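Local structure of amidohydrolase (Staphylococcus aureus, 3NUR) at residues S24-E29 against I311-D316; Q85-Q90 against E323-F328; I251-E256 against S291-K296. The protein probably hydrolyses carbon-nitrogen (amide) bonds as a metal-dependent, TIM-barrel amidohydrolase, and binds a calcium ion in this crystal. One frame throughout, in Å; residues are numbered along the deposited sequence.

Contact 1. Residues S24-E29 against I311-D316; sequences SITFEE and ILYAAD. With CA (calcium ion), chain B.
Leu312 meets Phe27 where the first strand of the TIM barrel runs beside 311-316, which probably occupies the place of the last barrel strand without forming a regular one. Leu312 CD1 sits over the centre of the Phe27 ring, 3.9 Å from its centroid, as a CH-pi contact. Tyr313 follows, and its carbonyl O accepts from Phe27 N at 2.9 Å. The same O lies at the edge of the Phe27 ring. A water accepts from Tyr313 N and lies within hydrogen-bonding distance of Ile25 O. The Tyr313 ring brings an edge to Ser24 CB, and its OH is bonded to Leu325 O. Ala314 CB lies 3.9 Å from Glu28 CB. Ala315 N gives a nearly straight bond (171°) to Glu29 OE2, and OE2 accepts it with its syn lone pair. The Glu29 chain bends at chi2 (-50°), which folds the carboxylate back to this N-H. OE2 also takes Glu28 N from above the carboxylate plane, while Glu29 OE1 is bonded to Tyr317 N. Two grips on OE2 and one on OE1 fix the group's rotation. Asp316 ends the segment in the metal site, which His30, His192 and two waters complete. Ser291 OG holds the other oxygen of Glu28, OE2. The two acids lie side by side with carboxylate planes 73° apart, and Glu28 OE1 and Asp316 OD1, 2.9 Å from each other, both bind the calcium ion.

Contact 2. Residues Q85-Q90 against E323-F328; sequences QDVQIQ and EKLGVF
Gln85 and Gly326 bring their CA atoms within 4.4 Å, at the point where the chain has just left helix 75-84 and faces the start of the short, weakly bonded helix 325-328. The side chain of Gln85 carries most of the contact. Its CG stands beside the backbone N, and the chain bends again at chi2 (-59°), which turns the amide over the backbone of Glu323 to Gly326. Gln85 OE1 accepts from Gly326 N at 3.0 Å. This bond is fairly straight (161°), and the donor lies in the plane of the Gln85 carbonyl. The other end of the amide, Gln85 NE2, reaches Glu323 O at 3.2 Å. This bond is more bent, and the donor meets Glu323 O from above the plane of that carbonyl, not on a lone pair. Two bonds, one accepted and one donated, therefore hold the amide against the first turn of the helix. In the TIM barrel, this joins the entry to strand 87-94 with the excursion that follows Asp316 of the metal site. Nearer the Gln85 backbone the contact turns apolar. Leu325 crosses Gln85 obliquely, with Leu325 CD2 4.0 Å from Gln85 CB. Leu325 CD2 reaches on to Val87. Those two side chains meet at about a right angle, Val87 CG2 touching Leu325 CD2 at 3.6 Å. Phe81 of helix 75-84 also packs on Leu325, and Met82 on Val87.

Contact 3. Residues I251-E256 against S291-K296; sequences IGHWGE and SGMLTK
Beside the calcium site of the barrel, the loops after strands 249-251 and 286-288 meet through His253 and Ser291. The His253 side chain and the calcium ion have their nearest atoms about 5 Å apart. Ser291 OG accepts from His253 N at 2.8 Å, with an angle of 158°. Ser291 CB and OG lie over one face of the His253 ring, CB 3.5 Å from the centroid as a CH-pi contact. The edge of the ring is occupied as well. His253 ND1 donates to Glu256 OE2 at 2.8 Å, close to the ring plane, and NE2 meets a water that in turn donates to Ser291 O. The selenium of Met293, a selenomethionine, comes to the ring edge at CD2, with Met293 SE 3.6 Å from His253 CD2. Its chain bends at chi3 (46°), bringing Met293 CE to 3.9 Å from Trp254 CD1. The Trp254 ring slides past this side chain in the opposite direction. Trp254 NE1 donates to Met293 O at 2.7 Å, in the carbonyl plane but tilted from the indole plane, and the indole also packs on Phe299 and Val302. Beyond the contact, Glu256 OE1 bonds to His225. Since Ser291 OG accepts from His253 N, it is well placed to offer its own proton to the Glu28 carboxylate, so the serine probably orients a metal-binding acid while the ND1 bond fixes the imidazole's rotation.

How the contacts relate
Contact 1 is fully buried; contacts 2 and 3 are only partly so. Contacts 1 and 2 share a sheet, since strands 24-31 and 87-94 are neighbours, and Thr26 N probably bonds to Ile89 O. Their second segments also meet, with Tyr313 packed on Phe328. Contacts 1 and 3 come together near the metal at Glu28 and Ser291; farther from it, Ala314 O and Gly292 N probably form a backbone bond. Between contacts 2 and 3 there is packing, with Leu294 against Leu325 and Phe328. Chemistry follows place. Metal-bound carboxylates mark contact 1, a histidine-carboxylate pair marks contact 3, and contact 2, farther from the chain's centre, relies on a neutral amide and aliphatic side chains.

Contact 1. Residues S24-E29 against I311-D316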
loop_
_atom_site.group_PDB
_atom_site.type_symbol
_atom_site.label_atom_id
_atom_site.label_comp_id
_atom_site.label_asym_id
_atom_site.label_seq_id
_atom_site.Cartn_x
_atom_site.Cartn_y
_atom_site.Cartn_z
ATOM N N SER A 24 -2.862 -17.995 -2.324
ATOM C CA SER A 24 -2.804 -16.579 -2.638
ATOM C C SER A 24 -1.512 -15.918 -2.255
ATOM O O SER A 24 -0.752 -16.441 -1.425
ATOM C CB SER A 24 -3.964 -15.846 -1.960
ATOM O OG SER A 24 -3.839 -15.871 -0.544
ATOM N N ILE A 25 -1.275 -14.754 -2.862
ATOM C CA ILE A 25 -0.191 -13.824 -2.520
ATOM C C ILE A 25 -0.971 -12.630 -1.916
ATOM O O ILE A 25 -1.869 -12.096 -2.578
ATOM C CB ILE A 25 0.675 -13.386 -3.729
ATOM C CG1 ILE A 25 1.372 -14.589 -4.418
ATOM C CG2 ILE A 25 1.730 -12.339 -3.286
ATOM C CD1 ILE A 25 1.964 -14.246 -5.856
ATOM N N THR A 26 -0.660 -12.231 -0.673
ATOM C CA THR A 26 -1.368 -11.119 -0.012
ATOM C C THR A 26 -0.424 -9.897 0.079
ATOM O O THR A 26 0.759 -10.039 0.441
ATOM C CB THR A 26 -2.055 -11.551 1.283
ATOM O OG1 THR A 26 -1.095 -12.163 2.128
ATOM C CG2 THR A 26 -3.249 -12.516 1.059
ATOM N N PHE A 27 -0.941 -8.711 -0.274
ATOM C CA PHE A 27 -0.114 -7.518 -0.461
ATOM C C PHE A 27 -0.033 -6.448 0.629
ATOM O O PHE A 27 0.816 -5.550 0.530
ATOM C CB PHE A 27 -0.442 -6.894 -1.818
ATOM C CG PHE A 27 0.219 -7.592 -2.981
ATOM C CD1 PHE A 27 1.391 -7.087 -3.537
ATOM C CD2 PHE A 27 -0.343 -8.742 -3.535
ATOM C CE1 PHE A 27 2.012 -7.733 -4.612
ATOM C CE2 PHE A 27 0.260 -9.372 -4.632
ATOM C CZ PHE A 27 1.429 -8.860 -5.163
ATOM N N GLU A 28 -0.928 -6.492 1.629
ATOM C CA GLU A 28 -0.907 -5.461 2.673
ATOM C C GLU A 28 -0.868 -6.165 4.000
ATOM O O GLU A 28 -1.891 -6.325 4.644
ATOM C CB GLU A 28 -2.128 -4.515 2.541
ATOM C CG GLU A 28 -1.942 -3.209 3.309
ATOM C CD GLU A 28 -3.215 -2.388 3.397
ATOM O OE1 GLU A 28 -3.669 -2.128 4.533
ATOM O OE2 GLU A 28 -3.785 -2.046 2.333
ATOM N N GLU A 29 0.301 -6.706 4.347
ATOM C CA GLU A 29 0.473 -7.536 5.542
ATOM C C GLU A 29 1.595 -6.895 6.333
ATOM O O GLU A 29 2.663 -6.617 5.764
ATOM C CB GLU A 29 0.800 -8.974 5.084
ATOM C CG GLU A 29 -0.086 -9.439 3.907
ATOM C CD GLU A 29 -1.597 -9.252 4.039
ATOM O OE1 GLU A 29 -2.149 -9.553 5.121
ATOM O OE2 GLU A 29 -2.234 -8.801 3.056
ATOM N N ILE A 311 -6.472 -6.096 -10.010
ATOM C CA ILE A 311 -6.842 -6.382 -8.624
ATOM C C ILE A 311 -5.875 -7.370 -7.982
ATOM O O ILE A 311 -5.614 -8.445 -8.530
ATOM C CB ILE A 311 -8.329 -6.845 -8.514
ATOM C CG1 ILE A 311 -9.296 -5.788 -9.127
ATOM C CG2 ILE A 311 -8.716 -7.186 -7.067
ATOM C CD1 ILE A 311 -10.716 -6.323 -9.361
ATOM N N LEU A 312 -5.363 -7.001 -6.809
ATOM C CA LEU A 312 -4.468 -7.849 -6.017
ATOM C C LEU A 312 -5.159 -8.201 -4.712
ATOM O O LEU A 312 -6.073 -7.497 -4.318
ATOM C CB LEU A 312 -3.131 -7.130 -5.724
ATOM C CG LEU A 312 -2.308 -6.684 -6.922
ATOM C CD1 LEU A 312 -1.105 -5.840 -6.469
ATOM C CD2 LEU A 312 -1.862 -7.873 -7.770
ATOM N N TYR A 313 -4.765 -9.306 -4.066
ATOM C CA TYR A 313 -5.389 -9.729 -2.818
ATOM C C TYR A 313 -4.602 -9.216 -1.612
ATOM O O TYR A 313 -3.410 -8.942 -1.729
ATOM C CB TYR A 313 -5.562 -11.259 -2.812
ATOM C CG TYR A 313 -6.779 -11.772 -2.072
ATOM C CD1 TYR A 313 -7.968 -11.046 -2.051
ATOM C CD2 TYR A 313 -6.757 -13.011 -1.431
ATOM C CE1 TYR A 313 -9.109 -11.539 -1.413
ATOM C CE2 TYR A 313 -7.892 -13.515 -0.789
ATOM C CZ TYR A 313 -9.061 -12.772 -0.775
ATOM O OH TYR A 313 -10.171 -13.260 -0.125
ATOM N N ALA A 314 -5.283 -9.001 -0.489
ATOM C CA ALA A 314 -4.661 -8.451 0.736
ATOM C C ALA A 314 -5.613 -8.631 1.901
ATOM O O ALA A 314 -6.827 -8.520 1.715
ATOM C CB ALA A 314 -4.347 -6.968 0.556
ATOM N N ALA A 315 -5.067 -8.864 3.105
ATOM C CA ALA A 315 -5.859 -9.095 4.315
ATOM C C ALA A 315 -5.747 -7.997 5.370
ATOM O O ALA A 315 -6.569 -7.971 6.280
ATOM C CB ALA A 315 -5.418 -10.412 4.963
ATOM N N ASP A 316 -4.689 -7.167 5.313
ATOM C CA ASP A 316 -4.373 -6.164 6.362
ATOM C C ASP A 316 -3.996 -6.898 7.672
ATOM O O ASP A 316 -4.192 -6.386 8.786
ATOM C CB ASP A 316 -5.503 -5.120 6.568
ATOM C CG ASP A 316 -5.002 -3.807 7.129
ATOM O OD1 ASP A 316 -3.768 -3.548 7.038
ATOM O OD2 ASP A 316 -5.823 -3.062 7.750
HETATM CA CA CA B . -2.850 -1.712 6.477
HETATM O O HOH W 1 -2.882 -11.370 -5.045
HETATM O O HOH W 2 -4.827 -0.816 6.697
HETATM O O HOH W 3 -2.558 -0.790 8.517
#

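Contact 2. Residues Q85-Q90 against E323-F328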
loop_
_atom_site.group_PDB
_atom_site.type_symbol
_atom_site.label_atom_id
_atom_site.label_comp_id
_atom_site.label_asym_id
_atom_site.label_seq_id
_atom_site.Cartn_x
_atom_site.Cartn_y
_atom_site.Cartn_z
ATOM N N GLN A 85 -5.907 -19.809 5.957
ATOM C CA GLN A 85 -6.564 -18.986 4.922
ATOM C C GLN A 85 -6.031 -19.187 3.508
ATOM O O GLN A 85 -6.332 -18.381 2.612
ATOM C CB GLN A 85 -6.554 -17.498 5.324
ATOM C CG GLN A 85 -7.295 -17.198 6.640
ATOM C CD GLN A 85 -8.766 -17.582 6.663
ATOM O OE1 GLN A 85 -9.480 -17.520 5.653
ATOM N NE2 GLN A 85 -9.268 -17.950 7.840
ATOM N N ASP A 86 -5.233 -20.248 3.299
ATOM C CA ASP A 86 -4.667 -20.612 1.996
ATOM C C ASP A 86 -3.770 -19.519 1.391
ATOM O O ASP A 86 -3.769 -19.307 0.175
ATOM C CB ASP A 86 -5.771 -21.079 1.003
ATOM C CG ASP A 86 -6.453 -22.396 1.368
ATOM O OD1 ASP A 86 -5.845 -23.200 2.119
ATOM O OD2 ASP A 86 -7.584 -22.627 0.894
ATOM N N VAL A 87 -3.043 -18.806 2.248
ATOM C CA VAL A 87 -2.110 -17.770 1.812
ATOM C C VAL A 87 -0.733 -18.418 1.701
ATOM O O VAL A 87 -0.171 -18.827 2.722
ATOM C CB VAL A 87 -2.071 -16.572 2.794
ATOM C CG1 VAL A 87 -1.060 -15.526 2.322
ATOM C CG2 VAL A 87 -3.468 -15.945 2.966
ATOM N N GLN A 88 -0.150 -18.412 0.494
ATOM C CA GLN A 88 1.189 -18.953 0.249
ATOM C C GLN A 88 2.210 -17.892 0.634
ATOM O O GLN A 88 3.210 -18.214 1.267
ATOM C CB GLN A 88 1.354 -19.328 -1.237
ATOM C CG GLN A 88 2.737 -19.902 -1.627
ATOM C CD GLN A 88 3.074 -21.192 -0.915
ATOM O OE1 GLN A 88 4.179 -21.363 -0.389
ATOM N NE2 GLN A 88 2.123 -22.115 -0.850
ATOM N N ILE A 89 1.983 -16.624 0.206
ATOM C CA ILE A 89 2.936 -15.552 0.479
ATOM C C ILE A 89 2.293 -14.323 1.080
ATOM O O ILE A 89 1.260 -13.853 0.582
ATOM C CB ILE A 89 3.681 -15.162 -0.842
ATOM C CG1 ILE A 89 4.505 -16.337 -1.422
ATOM C CG2 ILE A 89 4.512 -13.870 -0.707
ATOM C CD1 ILE A 89 5.009 -16.103 -2.810
ATOM N N GLN A 90 2.970 -13.742 2.097
ATOM C CA GLN A 90 2.618 -12.432 2.589
ATOM C C GLN A 90 3.742 -11.509 2.100
ATOM O O GLN A 90 4.930 -11.839 2.252
ATOM C CB GLN A 90 2.534 -12.362 4.124
ATOM C CG GLN A 90 1.202 -12.823 4.668
ATOM C CD GLN A 90 1.031 -12.516 6.147
ATOM O OE1 GLN A 90 -0.066 -12.650 6.722
ATOM N NE2 GLN A 90 2.080 -12.036 6.792
ATOM N N GLU A 323 -11.682 -13.970 8.637
ATOM C CA GLU A 323 -12.000 -15.398 8.735
ATOM C C GLU A 323 -12.439 -16.023 7.404
ATOM O O GLU A 323 -12.318 -17.239 7.249
ATOM C CB GLU A 323 -13.014 -15.674 9.873
ATOM C CG GLU A 323 -14.448 -15.270 9.560
ATOM C CD GLU A 323 -15.372 -15.051 10.746
ATOM O OE1 GLU A 323 -14.938 -14.425 11.741
ATOM O OE2 GLU A 323 -16.555 -15.450 10.649
ATOM N N LYS A 324 -12.911 -15.190 6.446
ATOM C CA LYS A 324 -13.378 -15.626 5.116
ATOM C C LYS A 324 -12.364 -15.355 3.986
ATOM O O LYS A 324 -12.691 -15.538 2.805
ATOM C CB LYS A 324 -14.726 -14.962 4.785
ATOM C CG LYS A 324 -15.905 -15.573 5.553
ATOM C CD LYS A 324 -17.212 -14.834 5.259
ATOM C CE LYS A 324 -17.840 -15.213 3.931
ATOM N NZ LYS A 324 -18.636 -14.093 3.359
ATOM N N LEU A 325 -11.113 -14.965 4.341
ATOM C CA LEU A 325 -10.098 -14.703 3.321
ATOM C C LEU A 325 -9.958 -15.836 2.288
ATOM O O LEU A 325 -9.988 -15.577 1.082
ATOM C CB LEU A 325 -8.744 -14.361 3.965
ATOM C CG LEU A 325 -7.723 -13.793 2.983
ATOM C CD1 LEU A 325 -8.057 -12.319 2.621
ATOM C CD2 LEU A 325 -6.357 -13.871 3.547
ATOM N N GLY A 326 -9.894 -17.073 2.764
ATOM C CA GLY A 326 -9.713 -18.239 1.906
ATOM C C GLY A 326 -10.897 -18.673 1.068
ATOM O O GLY A 326 -10.729 -19.517 0.182
ATOM N N VAL A 327 -12.110 -18.118 1.335
ATOM C CA VAL A 327 -13.311 -18.492 0.582
ATOM C C VAL A 327 -13.988 -17.317 -0.147
ATOM O O VAL A 327 -14.841 -17.550 -0.996
ATOM C CB VAL A 327 -14.327 -19.312 1.444
ATOM C CG1 VAL A 327 -13.694 -20.607 1.972
ATOM C CG2 VAL A 327 -14.900 -18.478 2.585
ATOM N N PHE A 328 -13.609 -16.068 0.174
ATOM C CA PHE A 328 -14.235 -14.872 -0.400
ATOM C C PHE A 328 -14.248 -14.863 -1.916
ATOM O O PHE A 328 -15.271 -14.529 -2.511
ATOM C CB PHE A 328 -13.603 -13.589 0.150
ATOM C CG PHE A 328 -14.123 -12.294 -0.442
ATOM C CD1 PHE A 328 -15.432 -11.882 -0.219
ATOM C CD2 PHE A 328 -13.287 -11.466 -1.189
ATOM C CE1 PHE A 328 -15.908 -10.683 -0.771
ATOM C CE2 PHE A 328 -13.749 -10.239 -1.693
ATOM C CZ PHE A 328 -15.059 -9.859 -1.479
#

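Contact 3. Residues I251-E256 against S291-K296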
loop_
_atom_site.group_PDB
_atom_site.type_symbol
_atom_site.label_atom_id
_atom_site.label_comp_id
_atom_site.label_asym_id
_atom_site.label_seq_id
_atom_site.Cartn_x
_atom_site.Cartn_y
_atom_site.Cartn_z
ATOM N N ILE A 251 -2.746 0.607 -4.238
ATOM C CA ILE A 251 -3.568 1.243 -3.211
ATOM C C ILE A 251 -4.565 0.231 -2.687
ATOM O O ILE A 251 -5.079 -0.579 -3.451
ATOM C CB ILE A 251 -4.247 2.550 -3.655
ATOM C CG1 ILE A 251 -5.088 2.358 -4.957
ATOM C CG2 ILE A 251 -3.201 3.714 -3.736
ATOM C CD1 ILE A 251 -5.828 3.671 -5.446
ATOM N N GLY A 252 -4.815 0.292 -1.391
ATOM C CA GLY A 252 -5.720 -0.608 -0.700
ATOM C C GLY A 252 -7.107 -0.052 -0.522
ATOM O O GLY A 252 -7.504 0.893 -1.208
ATOM N N HIS A 253 -7.869 -0.666 0.394
ATOM C CA HIS A 253 -9.238 -0.279 0.743
ATOM C C HIS A 253 -10.097 0.003 -0.477
ATOM O O HIS A 253 -10.857 0.997 -0.519
ATOM C CB HIS A 253 -9.214 0.865 1.777
ATOM C CG HIS A 253 -8.268 0.552 2.899
ATOM N ND1 HIS A 253 -6.942 0.971 2.869
ATOM C CD2 HIS A 253 -8.456 -0.235 3.981
ATOM C CE1 HIS A 253 -6.376 0.427 3.939
ATOM N NE2 HIS A 253 -7.253 -0.283 4.649
ATOM N N TRP A 254 -10.008 -0.926 -1.464
ATOM C CA TRP A 254 -10.771 -0.884 -2.708
ATOM C C TRP A 254 -10.530 0.374 -3.565
ATOM O O TRP A 254 -11.397 0.777 -4.352
ATOM C CB TRP A 254 -12.282 -1.117 -2.421
ATOM C CG TRP A 254 -12.608 -2.493 -1.900
ATOM C CD1 TRP A 254 -13.195 -2.798 -0.706
ATOM C CD2 TRP A 254 -12.425 -3.743 -2.591
ATOM N NE1 TRP A 254 -13.371 -4.162 -0.598
ATOM C CE2 TRP A 254 -12.929 -4.764 -1.749
ATOM C CE3 TRP A 254 -11.914 -4.095 -3.851
ATOM C CZ2 TRP A 254 -12.932 -6.112 -2.126
ATOM C CZ3 TRP A 254 -11.856 -5.441 -4.199
ATOM C CH2 TRP A 254 -12.357 -6.431 -3.343
ATOM N N GLY A 255 -9.353 0.975 -3.425
ATOM C CA GLY A 255 -9.019 2.165 -4.203
ATOM C C GLY A 255 -9.144 3.484 -3.477
ATOM O O GLY A 255 -9.001 4.541 -4.111
ATOM N N GLU A 256 -9.390 3.455 -2.133
ATOM C CA GLU A 256 -9.400 4.690 -1.319
ATOM C C GLU A 256 -10.328 5.755 -1.910
ATOM O O GLU A 256 -9.965 6.938 -1.994
ATOM C CB GLU A 256 -7.948 5.221 -1.177
ATOM C CG GLU A 256 -6.944 4.148 -0.731
ATOM C CD GLU A 256 -7.026 3.657 0.705
ATOM O OE1 GLU A 256 -7.987 4.019 1.420
ATOM O OE2 GLU A 256 -6.089 2.943 1.137
ATOM N N SER A 291 -7.582 -4.771 1.216
ATOM C CA SER A 291 -7.086 -4.583 2.601
ATOM C C SER A 291 -7.973 -5.302 3.641
ATOM O O SER A 291 -8.346 -4.703 4.656
ATOM C CB SER A 291 -6.985 -3.100 2.952
ATOM O OG SER A 291 -6.325 -2.361 1.947
ATOM N N GLY A 292 -8.361 -6.543 3.353
ATOM C CA GLY A 292 -9.182 -7.343 4.260
ATOM C C GLY A 292 -10.633 -6.914 4.406
ATOM O O GLY A 292 -11.338 -7.432 5.282
HETATM N N MSE A 293 -11.110 -5.990 3.539
HETATM C CA MSE A 293 -12.514 -5.539 3.563
HETATM C C MSE A 293 -13.229 -6.403 2.516
HETATM O O MSE A 293 -13.290 -6.042 1.350
HETATM C CB MSE A 293 -12.629 -4.039 3.206
HETATM C CG MSE A 293 -12.033 -3.103 4.249
HETATM SE SE MSE A 293 -11.902 -1.259 3.534
HETATM C CE MSE A 293 -13.607 -1.045 2.727
ATOM N N LEU A 294 -13.694 -7.579 2.935
ATOM C CA LEU A 294 -14.221 -8.581 2.019
ATOM C C LEU A 294 -15.694 -8.395 1.751
ATOM O O LEU A 294 -16.540 -9.147 2.238
ATOM C CB LEU A 294 -13.834 -9.993 2.502
ATOM C CG LEU A 294 -12.326 -10.215 2.807
ATOM C CD1 LEU A 294 -12.068 -11.650 3.220
ATOM C CD2 LEU A 294 -11.432 -9.806 1.633
ATOM N N THR A 295 -15.991 -7.342 0.979
ATOM C CA THR A 295 -17.361 -6.933 0.705
ATOM C C THR A 295 -17.600 -6.905 -0.799
ATOM O O THR A 295 -16.801 -6.329 -1.539
ATOM C CB THR A 295 -17.644 -5.607 1.426
ATOM O OG1 THR A 295 -16.676 -4.636 0.998
ATOM C CG2 THR A 295 -17.595 -5.750 2.974
ATOM N N LYS A 296 -18.646 -7.610 -1.248
ATOM C CA LYS A 296 -18.964 -7.733 -2.676
ATOM C C LYS A 296 -19.279 -6.414 -3.429
ATOM O O LYS A 296 -18.795 -6.262 -4.556
ATOM C CB LYS A 296 -20.073 -8.786 -2.893
ATOM C CG LYS A 296 -20.293 -9.155 -4.349
ATOM C CD LYS A 296 -21.302 -10.296 -4.538
ATOM C CE LYS A 296 -21.554 -10.623 -6.002
ATOM N NZ LYS A 296 -22.261 -9.513 -6.724
HETATM O O HOH W 4 -8.044 -2.367 6.386
#